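Local coordinates for putative non-ribosomal peptide synthetase (Actinomadura parvosata subsp. kistnae, PDB 6M7L), which probably takes part in non-ribosomal peptide synthesis as a domain of the condensation family, at residues 185-188 with 189-193; 306-309 with 310-313. All coordinates share one frame; numbering follows the deposited sequence.

Interactions 1 and 2 lie in one condensation-family domain, with centres about 11 Å apart. Both are partly buried: F187, A191, L308 and M311 are buried, while D189 and T306 lie at the exposed edges. Interaction 1 is the start of helix 187-196, with its N-cap. Backbone bonds, an aspartate bonded back to the N-cap residue and aromatic side chains build it. Interaction 2 is a turn between strands 292-299 and 317-324. One weak backbone bond and contacts of L308 and M311 build it, while T306 packs against another protein chain. M311 CE lies 3.4 Å from F187 N, and L308 CD2 4.0 Å from Y190 CD1, so the apolar side of the turn packs on the helix start.

Interaction 1: residues 185-188 with 189-193; sequences LQFA and DYALW
F187 O accepts the N-H of A191 at 2.8 Å and A188 O that of L192 at 3.1 Å, the i to i+4 bonds of a newly started alpha-helix. Q186 is the N-cap of this helix, 187-196. The side chain of D189 turns back to the cap. Its CG lies anti to the carbonyl carbon and beside the backbone N, which brings D189 OD1 to 3.3 Å from Q186 N. The N-H reaches OD1 on the anti side, 34° out of the carboxylate plane. This is one half of a capping box. The Q186 side chain does not return the bond; its OE1 and NE2 are bonded to E73 N and R71 O. The carboxylate at the helix start is probably favoured by the helix dipole. On another side of the turn, F187 CG is anti to the backbone N (chi1 -173°). This carries the ring toward Y190, three residues on; the side chains cross obliquely. CE1 of F187 meets CD2 of Y190 at 3.7 Å. The planes are near parallel, at 26°, but slid apart, so the rings barely overlap; the F187 and Y190 centroids are 5.6 Å apart. With an alanine at F187, Y190 would probably lose this neighbour and a gap would open beside I74, Q88 and P314. Y190 also packs edge-to-face with F315, and W193 CE3 lies over one face of its ring, offset toward the rim.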
loop_
_atom_site.group_PDB
_atom_site.type_symbol
_atom_site.label_atom_id
_atom_site.label_comp_id
_atom_site.label_asym_id
_atom_site.label_seq_id
_atom_site.Cartn_x
_atom_site.Cartn_y
_atom_site.Cartn_z
ATOM N N LEU A 185 10.687 -15.814 9.347
ATOM C CA LEU A 185 10.993 -15.606 10.753
ATOM C C LEU A 185 9.699 -15.524 11.549
ATOM O O LEU A 185 8.701 -14.972 11.076
ATOM C CB LEU A 185 11.802 -14.321 10.964
ATOM C CG LEU A 185 13.292 -14.243 10.613
ATOM C CD1 LEU A 185 13.554 -14.487 9.133
ATOM C CD2 LEU A 185 13.836 -12.885 11.027
ATOM N N GLN A 186 9.716 -16.086 12.750
ATOM C CA GLN A 186 8.660 -15.888 13.728
ATOM C C GLN A 186 9.175 -14.968 14.824
ATOM O O GLN A 186 10.378 -14.721 14.941
ATOM C CB GLN A 186 8.191 -17.225 14.309
ATOM C CG GLN A 186 7.282 -18.014 13.383
ATOM C CD GLN A 186 5.884 -17.433 13.304
ATOM O OE1 GLN A 186 5.503 -16.587 14.114
ATOM N NE2 GLN A 186 5.109 -17.888 12.326
ATOM N N PHE A 187 8.251 -14.441 15.630
ATOM C CA PHE A 187 8.683 -13.503 16.660
ATOM C C PHE A 187 9.537 -14.182 17.719
ATOM O O PHE A 187 10.370 -13.524 18.354
ATOM C CB PHE A 187 7.495 -12.812 17.318
ATOM C CG PHE A 187 7.904 -11.722 18.258
ATOM C CD1 PHE A 187 8.326 -10.498 17.767
ATOM C CD2 PHE A 187 7.910 -11.929 19.626
ATOM C CE1 PHE A 187 8.725 -9.494 18.622
ATOM C CE2 PHE A 187 8.308 -10.928 20.486
ATOM C CZ PHE A 187 8.714 -9.709 19.984
ATOM N N ALA A 188 9.346 -15.488 17.928
ATOM C CA ALA A 188 10.227 -16.225 18.829
ATOM C C ALA A 188 11.683 -16.078 18.409
ATOM O O ALA A 188 12.576 -15.979 19.258
ATOM C CB ALA A 188 9.822 -17.698 18.873
ATOM N N ASP A 189 11.940 -16.045 17.099
ATOM C CA ASP A 189 13.297 -15.803 16.623
ATOM C C ASP A 189 13.769 -14.404 17.001
ATOM O O ASP A 189 14.949 -14.200 17.309
ATOM C CB ASP A 189 13.371 -16.005 15.109
ATOM C CG ASP A 189 13.087 -17.436 14.697
ATOM O OD1 ASP A 189 11.904 -17.773 14.472
ATOM O OD2 ASP A 189 14.052 -18.225 14.602
ATOM N N TYR A 190 12.860 -13.425 16.988
ATOM C CA TYR A 190 13.247 -12.066 17.352
ATOM C C TYR A 190 13.510 -11.948 18.848
ATOM O O TYR A 190 14.395 -11.193 19.269
ATOM C CB TYR A 190 12.170 -11.070 16.920
ATOM C CG TYR A 190 12.609 -9.627 17.052
ATOM C CD1 TYR A 190 13.303 -8.998 16.028
ATOM C CD2 TYR A 190 12.340 -8.898 18.205
ATOM C CE1 TYR A 190 13.712 -7.682 16.143
ATOM C CE2 TYR A 190 12.747 -7.581 18.328
ATOM C CZ TYR A 190 13.431 -6.980 17.294
ATOM O OH TYR A 190 13.838 -5.671 17.410
ATOM N N ALA A 191 12.748 -12.680 19.667
ATOM C CA ALA A 191 12.961 -12.633 21.111
ATOM C C ALA A 191 14.305 -13.241 21.488
ATOM O O ALA A 191 15.011 -12.712 22.355
ATOM C CB ALA A 191 11.823 -13.350 21.834
ATOM N N LEU A 192 14.677 -14.351 20.845
ATOM C CA LEU A 192 15.987 -14.945 21.086
ATOM C C LEU A 192 17.100 -14.054 20.549
ATOM O O LEU A 192 18.144 -13.900 21.194
ATOM C CB LEU A 192 16.058 -16.333 20.449
ATOM C CG LEU A 192 15.000 -17.350 20.877
ATOM C CD1 LEU A 192 14.975 -18.527 19.917
ATOM C CD2 LEU A 192 15.260 -17.826 22.291
ATOM N N TRP A 193 16.899 -13.466 19.364
ATOM C CA TRP A 193 17.888 -12.544 18.816
ATOM C C TRP A 193 18.110 -11.359 19.746
ATOM O O TRP A 193 19.235 -10.864 19.877
ATOM C CB TRP A 193 17.450 -12.062 17.432
ATOM C CG TRP A 193 18.306 -10.956 16.873
ATOM C CD1 TRP A 193 19.449 -11.094 16.138
ATOM C CD2 TRP A 193 18.082 -9.545 17.002
ATOM N NE1 TRP A 193 19.949 -9.858 15.803
ATOM C CE2 TRP A 193 19.129 -8.890 16.321
ATOM C CE3 TRP A 193 17.098 -8.772 17.630
ATOM C CZ2 TRP A 193 19.221 -7.500 16.249
ATOM C CZ3 TRP A 193 17.191 -7.391 17.557
ATOM C CH2 TRP A 193 18.245 -6.771 16.871
#

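Interaction 2: residues 306-309 with 310-313; sequences TGLV and PMVG
The M311 side chain sets out with CG between the backbone N and the carbonyl carbon (chi1 55°) and runs extended through chi2, which sets CG and SD against L308 and G307. The bend at chi3 turns CE, which reaches the 185-188 segment. M311 CG comes to 3.4 Å from L308 O. M311 SD lies 3.6 Å from G307 O and touches L308 CD2 at 3.8 Å. The backbone from L308 to M311 makes a type I beta turn, with V309 and P310 at its corners. The closing bond is weak: it is nearly straight at 171°, but M311 N lies 3.5 Å from L308 O. P310 has no N-H to give. Its ring lies across V309 at about a right angle, and P310 CD sits 3.4 Å from G307 O. A short 3-10 segment, 306-308, leads into the turn, and V309 N bonds to T306 O. R301 NH1 bonds to both L308 O and M311 O, so one side chain ties the two ends of the turn together. With so weak a closing bond, the turn is likely to owe its shape also to the arginine and the apolar contact of M311 with L308.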
loop_
_atom_site.group_PDB
_atom_site.type_symbol
_atom_site.label_atom_id
_atom_site.label_comp_id
_atom_site.label_asym_id
_atom_site.label_seq_id
_atom_site.Cartn_x
_atom_site.Cartn_y
_atom_site.Cartn_z
ATOM N N THR A 306 14.573 -7.026 6.438
ATOM C CA THR A 306 13.427 -7.215 5.555
ATOM C C THR A 306 12.531 -8.368 5.990
ATOM O O THR A 306 11.364 -8.412 5.587
ATOM C CB THR A 306 13.903 -7.448 4.119
ATOM O OG1 THR A 306 12.770 -7.579 3.253
ATOM C CG2 THR A 306 14.744 -8.712 4.035
ATOM N N GLY A 307 13.045 -9.299 6.797
ATOM C CA GLY A 307 12.231 -10.409 7.260
ATOM C C GLY A 307 11.113 -10.002 8.196
ATOM O O GLY A 307 10.140 -10.750 8.343
ATOM N N LEU A 308 11.228 -8.836 8.831
ATOM C CA LEU A 308 10.187 -8.335 9.716
ATOM C C LEU A 308 9.031 -7.692 8.963
ATOM O O LEU A 308 8.007 -7.384 9.583
ATOM C CB LEU A 308 10.780 -7.324 10.701
ATOM C CG LEU A 308 12.038 -7.746 11.464
ATOM C CD1 LEU A 308 12.595 -6.580 12.265
ATOM C CD2 LEU A 308 11.755 -8.931 12.370
ATOM N N VAL A 309 9.172 -7.490 7.649
ATOM C CA VAL A 309 8.147 -6.770 6.890
ATOM C C VAL A 309 6.768 -7.415 6.994
ATOM O O VAL A 309 5.799 -6.695 7.287
ATOM C CB VAL A 309 8.605 -6.587 5.429
ATOM C CG1 VAL A 309 7.449 -6.114 4.563
ATOM C CG2 VAL A 309 9.762 -5.605 5.354
ATOM N N PRO A 310 6.596 -8.718 6.774
ATOM C CA PRO A 310 5.240 -9.285 6.731
ATOM C C PRO A 310 4.721 -9.868 8.038
ATOM O O PRO A 310 3.700 -10.562 8.005
ATOM C CB PRO A 310 5.401 -10.399 5.691
ATOM C CG PRO A 310 6.757 -10.932 5.989
ATOM C CD PRO A 310 7.597 -9.739 6.402
ATOM N N MET A 311 5.364 -9.622 9.177
ATOM C CA MET A 311 5.016 -10.319 10.406
ATOM C C MET A 311 4.499 -9.360 11.473
ATOM O O MET A 311 4.878 -8.185 11.523
ATOM C CB MET A 311 6.214 -11.109 10.951
ATOM C CG MET A 311 7.470 -10.290 11.166
ATOM S SD MET A 311 8.851 -11.325 11.693
ATOM C CE MET A 311 8.101 -12.202 13.061
ATOM N N VAL A 312 3.619 -9.889 12.323
ATOM C CA VAL A 312 3.078 -9.158 13.462
ATOM C C VAL A 312 4.067 -9.239 14.617
ATOM O O VAL A 312 4.691 -10.280 14.846
ATOM C CB VAL A 312 1.705 -9.735 13.858
ATOM C CG1 VAL A 312 1.159 -9.043 15.098
ATOM C CG2 VAL A 312 0.724 -9.621 12.701
ATOM N N GLY A 313 4.222 -8.135 15.346
ATOM C CA GLY A 313 5.091 -8.111 16.497
ATOM C C GLY A 313 5.202 -6.739 17.129
ATOM O O GLY A 313 4.915 -5.715 16.503
#